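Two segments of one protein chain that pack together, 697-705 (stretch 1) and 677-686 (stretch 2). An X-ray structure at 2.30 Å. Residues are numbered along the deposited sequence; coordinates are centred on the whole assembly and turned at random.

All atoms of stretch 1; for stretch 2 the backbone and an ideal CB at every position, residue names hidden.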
ATOM      1  N   LEU A 697     -21.948  19.087   0.805  1.00 53.16           N
ATOM      2  CA  LEU A 697     -20.959  19.617   1.730  1.00 48.95           C
ATOM      3  C   LEU A 697     -21.404  20.941   2.347  1.00 49.05           C
ATOM      4  O   LEU A 697     -21.488  21.950   1.660  1.00 50.98           O
ATOM      5  CB  LEU A 697     -19.616  19.790   1.031  1.00 47.45           C
ATOM      6  CG  LEU A 697     -18.490  20.374   1.885  1.00 48.51           C
ATOM      7  CD1 LEU A 697     -17.206  19.600   1.659  1.00 38.94           C
ATOM      8  CD2 LEU A 697     -18.283  21.846   1.565  1.00 54.51           C
ATOM      9  N   PHE A 698     -21.683  20.919   3.647  1.00 44.85           N
ATOM     10  CA  PHE A 698     -22.075  22.105   4.399  1.00 45.12           C
ATOM     11  C   PHE A 698     -20.943  22.515   5.317  1.00 47.15           C
ATOM     12  O   PHE A 698     -20.276  21.665   5.898  1.00 44.52           O
ATOM     13  CB  PHE A 698     -23.330  21.853   5.229  1.00 48.70           C
ATOM     14  CG  PHE A 698     -24.406  21.125   4.491  1.00 50.91           C
ATOM     15  CD1 PHE A 698     -24.387  19.744   4.397  1.00 51.93           C
ATOM     16  CD2 PHE A 698     -25.443  21.816   3.898  1.00 52.08           C
ATOM     17  CE1 PHE A 698     -25.376  19.069   3.717  1.00 55.52           C
ATOM     18  CE2 PHE A 698     -26.434  21.150   3.213  1.00 56.73           C
ATOM     19  CZ  PHE A 698     -26.404  19.774   3.121  1.00 60.43           C
ATOM     20  N   THR A 699     -20.726  23.817   5.453  1.00 46.85           N
ATOM     21  CA  THR A 699     -19.652  24.307   6.299  1.00 44.48           C
ATOM     22  C   THR A 699     -19.962  25.692   6.856  1.00 49.09           C
ATOM     23  O   THR A 699     -20.312  26.616   6.118  1.00 49.61           O
ATOM     24  CB  THR A 699     -18.335  24.351   5.540  1.00 42.56           C
ATOM     25  OG1 THR A 699     -18.032  23.037   5.067  1.00 51.85           O
ATOM     26  CG2 THR A 699     -17.218  24.801   6.449  1.00 43.78           C
ATOM     27  N   THR A 700     -19.829  25.824   8.169  1.00 50.20           N
ATOM     28  CA  THR A 700     -20.037  27.100   8.829  1.00 51.40           C
ATOM     29  C   THR A 700     -18.803  27.977   8.674  1.00 52.19           C
ATOM     30  O   THR A 700     -18.761  29.105   9.149  1.00 52.96           O
ATOM     31  CB  THR A 700     -20.356  26.906  10.311  1.00 52.33           C
ATOM     32  OG1 THR A 700     -19.263  26.233  10.954  1.00 51.49           O
ATOM     33  CG2 THR A 700     -21.627  26.077  10.463  1.00 50.10           C
ATOM     34  N   SER A 701     -17.808  27.435   7.986  1.00 51.13           N
ATOM     35  CA  SER A 701     -16.534  28.094   7.770  1.00 51.31           C
ATOM     36  C   SER A 701     -16.294  28.255   6.273  1.00 52.09           C
ATOM     37  O   SER A 701     -17.228  28.166   5.479  1.00 54.28           O
ATOM     38  CB  SER A 701     -15.407  27.281   8.413  1.00 48.77           C
ATOM     39  OG  SER A 701     -14.156  27.936   8.302  1.00 51.25           O
ATOM     40  N   ASN A 702     -15.034  28.455   5.896  1.00 51.98           N
ATOM     41  CA  ASN A 702     -14.661  28.721   4.509  1.00 53.22           C
ATOM     42  C   ASN A 702     -13.735  27.668   3.892  1.00 47.84           C
ATOM     43  O   ASN A 702     -13.074  26.910   4.597  1.00 46.65           O
ATOM     44  CB  ASN A 702     -13.978  30.079   4.417  1.00 48.52           C
ATOM     45  CG  ASN A 702     -12.616  30.071   5.064  1.00 49.16           C
ATOM     46  OD1 ASN A 702     -11.602  30.043   4.381  1.00 50.88           O
ATOM     47  ND2 ASN A 702     -12.585  30.058   6.396  1.00 49.39           N
ATOM     48  N   ILE A 703     -13.684  27.668   2.563  1.00 42.56           N
ATOM     49  CA  ILE A 703     -12.849  26.768   1.779  1.00 38.20           C
ATOM     50  C   ILE A 703     -11.901  27.569   0.910  1.00 44.41           C
ATOM     51  O   ILE A 703     -12.345  28.356   0.080  1.00 46.99           O
ATOM     52  CB  ILE A 703     -13.695  25.854   0.873  1.00 39.59           C
ATOM     53  CG1 ILE A 703     -14.682  25.037   1.700  1.00 42.59           C
ATOM     54  CG2 ILE A 703     -12.807  24.941   0.028  1.00 37.19           C
ATOM     55  CD1 ILE A 703     -15.805  24.466   0.880  1.00 42.36           C
ATOM     56  N   LYS A 704     -10.602  27.380   1.105  1.00 50.39           N
ATOM     57  CA  LYS A 704      -9.599  28.013   0.262  1.00 49.02           C
ATOM     58  C   LYS A 704      -9.032  26.986  -0.696  1.00 51.25           C
ATOM     59  O   LYS A 704      -8.733  25.860  -0.283  1.00 53.83           O
ATOM     60  CB  LYS A 704      -8.493  28.634   1.112  1.00 52.61           C
ATOM     61  CG  LYS A 704      -9.010  29.718   2.033  1.00 54.00           C
ATOM     62  CD  LYS A 704      -7.936  30.284   2.945  1.00 55.37           C
ATOM     63  CE  LYS A 704      -8.565  31.282   3.919  1.00 62.68           C
ATOM     64  NZ  LYS A 704      -7.585  31.943   4.824  1.00 62.67           N
ATOM     65  N   SER A 705      -8.881  27.360  -1.968  1.00 44.33           N
ATOM     66  CA  SER A 705      -8.494  26.390  -2.990  1.00 51.01           C
ATOM     67  C   SER A 705      -7.630  26.950  -4.125  1.00 54.82           C
ATOM     68  O   SER A 705      -8.035  27.849  -4.857  1.00 53.05           O
ATOM     69  CB  SER A 705      -9.747  25.741  -3.585  1.00 46.18           C
ATOM     70  OG  SER A 705      -9.422  24.908  -4.687  1.00 50.84           O
ATOM     71  N   UNK A 677     -19.851  17.546   6.702  1.00 42.70           N
ATOM     72  CA  UNK A 677     -20.306  18.619   7.560  1.00 47.35           C
ATOM     73  C   UNK A 677     -19.143  19.192   8.378  1.00 46.33           C
ATOM     74  O   UNK A 677     -18.597  18.531   9.255  1.00 43.91           O
ATOM     75  CB  UNK A 677     -21.418  18.120   8.484  1.00 47.35           C
ATOM     76  N   UNK A 678     -18.752  20.420   8.065  1.00 40.34           N
ATOM     77  CA  UNK A 678     -17.662  21.089   8.761  1.00 36.19           C
ATOM     78  C   UNK A 678     -18.189  22.265   9.595  1.00 39.79           C
ATOM     79  O   UNK A 678     -18.774  23.223   9.067  1.00 40.25           O
ATOM     80  CB  UNK A 678     -16.612  21.574   7.759  1.00 36.19           C
ATOM     81  N   UNK A 679     -17.998  22.188  10.906  1.00 46.54           N
ATOM     82  CA  UNK A 679     -18.437  23.259  11.787  1.00 45.15           C
ATOM     83  C   UNK A 679     -17.241  23.920  12.438  1.00 44.41           C
ATOM     84  O   UNK A 679     -16.606  23.324  13.292  1.00 45.07           O
ATOM     85  CB  UNK A 679     -19.400  22.729  12.851  1.00 45.15           C
ATOM     86  N   UNK A 680     -16.950  25.155  12.034  1.00 45.40           N
ATOM     87  CA  UNK A 680     -15.758  25.871  12.485  1.00 45.04           C
ATOM     88  C   UNK A 680     -14.516  25.099  12.048  1.00 42.08           C
ATOM     89  O   UNK A 680     -13.472  25.131  12.694  1.00 48.81           O
ATOM     90  CB  UNK A 680     -15.773  26.062  14.003  1.00 45.04           C
ATOM     91  N   UNK A 681     -14.646  24.406  10.928  1.00 37.31           N
ATOM     92  CA  UNK A 681     -13.566  23.583  10.420  1.00 37.13           C
ATOM     93  C   UNK A 681     -13.028  24.059   9.065  1.00 35.61           C
ATOM     94  O   UNK A 681     -13.568  23.713   8.017  1.00 38.95           O
ATOM     95  CB  UNK A 681     -14.044  22.134  10.304  1.00 37.13           C
ATOM     96  N   UNK A 682     -11.945  24.832   9.096  1.00 45.06           N
ATOM     97  CA  UNK A 682     -11.397  25.427   7.876  1.00 46.54           C
ATOM     98  C   UNK A 682     -10.808  24.394   6.900  1.00 51.39           C
ATOM     99  O   UNK A 682     -10.038  23.515   7.291  1.00 50.33           O
ATOM    100  CB  UNK A 682     -10.317  26.444   8.250  1.00 46.54           C
ATOM    101  N   UNK A 683     -11.175  24.529   5.627  1.00 42.11           N
ATOM    102  CA  UNK A 683     -10.748  23.610   4.587  1.00 41.28           C
ATOM    103  C   UNK A 683      -9.827  24.285   3.585  1.00 45.69           C
ATOM    104  O   UNK A 683     -10.233  25.228   2.899  1.00 48.98           O
ATOM    105  CB  UNK A 683     -11.965  23.024   3.868  1.00 41.28           C
ATOM    106  N   UNK A 684      -8.594  23.800   3.479  1.00 54.03           N
ATOM    107  CA  UNK A 684      -7.651  24.390   2.536  1.00 54.73           C
ATOM    108  C   UNK A 684      -7.192  23.393   1.488  1.00 56.51           C
ATOM    109  O   UNK A 684      -6.554  22.396   1.805  1.00 59.70           O
ATOM    110  CB  UNK A 684      -6.438  24.948   3.283  1.00 54.73           C
ATOM    111  N   UNK A 685      -7.522  23.684   0.233  1.00 40.88           N
ATOM    112  CA  UNK A 685      -7.144  22.840  -0.899  1.00 41.71           C
ATOM    113  C   UNK A 685      -5.957  23.463  -1.609  1.00 45.84           C
ATOM    114  O   UNK A 685      -6.093  24.513  -2.228  1.00 50.41           O
ATOM    115  CB  UNK A 685      -8.315  22.653  -1.866  1.00 41.71           C
ATOM    116  N   UNK A 686      -4.787  22.840  -1.486  1.00 48.29           N
ATOM    117  CA  UNK A 686      -3.549  23.421  -2.012  1.00 47.98           C
ATOM    118  C   UNK A 686      -3.349  23.166  -3.502  1.00 50.23           C
ATOM    119  O   UNK A 686      -4.024  22.330  -4.101  1.00 47.76           O
ATOM    120  CB  UNK A 686      -2.350  22.866  -1.240  1.00 47.98           C
TER

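Position 677 pairs in parallel register with F698, CA to CA 5.0 Å, and its CB lies on the same sheet face as the F698 side chain, 4.5 Å from F698 O. Nothing in stretch 1 selects a particular group here, so small, polar or larger side chains would all suit. The deposited residue is S677, whose CA makes a CA-H...O contact with F698 O at 3.5 Å.

At 678 both N and O bond to stretch 1: its N donates to F698 O (2.9 Å, 173°) and its O accepts from T700 N (2.9 Å, 156°). The ideal CB falls on the face of T699, 3.4 Å from T699 OG1. T699 OG1 already donates to F698 O at 2.8 Å, so a side chain here need not supply an acceptor, and an aliphatic or a small polar one would fit. It is L678, with 70 Å² covered by stretch 1.

Position 679 points its CB away overall, yet that atom sits 4.0 Å from T700 OG1, a hydroxyl within reach of a side chain that turns back. Asp, Asn or Glu could answer it. The residue is D679; with chi1 t, its OD1 accepts from T700 OG1 at 2.7 Å.

At 680 phi/psi of 61/30 is left-handed, favouring Gly or Asn though not excluding others, and CB points away, with T700 OG1 4.6 Å from it as its nearest neighbour in stretch 1. Backbone N lies 2.8 Å from T700 OG1. R680 occupies it, and its NH1 forms a salt bridge with D679 OD2 (2.8 Å).

Position 681 has no stretch 1 atom within 5.5 Å of its CB, so the choice is unconstrained from this side; it is T681. At 682 CB points sideways, 4.1 Å from S701 OG, and many small residues would serve: A682.

Position 683 resumes pairing in a second ladder, its register shifted by one. Its N donates to N702 O (3.2 Å) and its O accepts from K704 N (2.8 Å). CB is 4.0 Å from I703 CG1, an apolar neighbour that invites Leu, Ile, Val or Met. L683 places CD2 3.9 Å from I703 CG2.

At 684 CB shares the face of K704, 4.3 Å from K704 O; polar or beta-branched residues suit this extended backbone. T684 OG1 lies 2.8 Å from the O of water 1, which donates weakly to L683 O (2.9 Å) and to N702 OD1 (3.5 Å).

Position 685 donates N to K704 O at a short 2.5 Å. Its CB, 3.8 Å from S705 OG, returns to the face of I703, favouring an aliphatic. I685 brings CD1 4.3 Å from I703 CG2.

Position 686 points away, unconstrained: H686.

Stretch 2 677-686: SLDRTALTIH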
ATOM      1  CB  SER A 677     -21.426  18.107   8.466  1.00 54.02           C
ATOM      2  OG  SER A 677     -21.244  18.557   9.797  1.00 54.49           O
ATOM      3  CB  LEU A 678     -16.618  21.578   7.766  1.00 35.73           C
ATOM      4  CG  LEU A 678     -15.593  20.639   7.116  1.00 35.49           C
ATOM      5  CD1 LEU A 678     -15.976  19.151   7.168  1.00 35.17           C
ATOM      6  CD2 LEU A 678     -15.284  21.061   5.679  1.00 35.22           C
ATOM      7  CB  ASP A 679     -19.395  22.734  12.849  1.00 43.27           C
ATOM      8  CG  ASP A 679     -19.943  23.843  13.728  1.00 48.28           C
ATOM      9  OD1 ASP A 679     -19.816  25.020  13.343  1.00 49.09           O
ATOM     10  OD2 ASP A 679     -20.503  23.543  14.808  1.00 50.48           O
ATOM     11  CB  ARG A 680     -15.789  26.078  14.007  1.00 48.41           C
ATOM     12  CG  ARG A 680     -17.139  26.579  14.510  1.00 47.02           C
ATOM     13  CD  ARG A 680     -17.134  26.944  15.984  1.00 47.85           C
ATOM     14  NE  ARG A 680     -16.826  25.818  16.862  1.00 53.08           N
ATOM     15  CZ  ARG A 680     -17.681  24.848  17.179  1.00 58.24           C
ATOM     16  NH1 ARG A 680     -18.906  24.833  16.678  1.00 59.76           N
ATOM     17  NH2 ARG A 680     -17.308  23.883  17.996  1.00 56.44           N
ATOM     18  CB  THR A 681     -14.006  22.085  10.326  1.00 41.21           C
ATOM     19  OG1 THR A 681     -14.241  21.564  11.650  1.00 38.62           O
ATOM     20  CG2 THR A 681     -12.929  21.223   9.610  1.00 36.61           C
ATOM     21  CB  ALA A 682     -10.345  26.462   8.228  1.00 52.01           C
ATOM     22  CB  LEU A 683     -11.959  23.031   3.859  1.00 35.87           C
ATOM     23  CG  LEU A 683     -11.609  22.180   2.628  1.00 38.02           C
ATOM     24  CD1 LEU A 683     -10.611  21.098   2.979  1.00 39.01           C
ATOM     25  CD2 LEU A 683     -12.848  21.567   2.027  1.00 35.71           C
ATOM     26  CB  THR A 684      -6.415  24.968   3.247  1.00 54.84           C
ATOM     27  OG1 THR A 684      -6.822  26.035   4.113  1.00 54.53           O
ATOM     28  CG2 THR A 684      -5.434  25.527   2.222  1.00 57.20           C
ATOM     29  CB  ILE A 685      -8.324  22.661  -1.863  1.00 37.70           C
ATOM     30  CG1 ILE A 685      -9.492  22.018  -1.103  1.00 36.90           C
ATOM     31  CG2 ILE A 685      -7.920  21.844  -3.055  1.00 38.24           C
ATOM     32  CD1 ILE A 685     -10.718  21.731  -1.937  1.00 37.31           C
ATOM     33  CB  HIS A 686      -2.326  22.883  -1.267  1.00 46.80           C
ATOM     34  CG  HIS A 686      -2.262  23.270   0.179  1.00 48.00           C
ATOM     35  ND1 HIS A 686      -1.735  24.466   0.607  1.00 49.48           N
ATOM     36  CD2 HIS A 686      -2.632  22.595   1.297  1.00 43.34           C
ATOM     37  CE1 HIS A 686      -1.790  24.523   1.929  1.00 47.54           C
ATOM     38  NE2 HIS A 686      -2.326  23.399   2.370  1.00 45.26           N
TER
HETATM   39  O   HOH W   1      -9.245  27.484   4.414  1.00 57.44           O
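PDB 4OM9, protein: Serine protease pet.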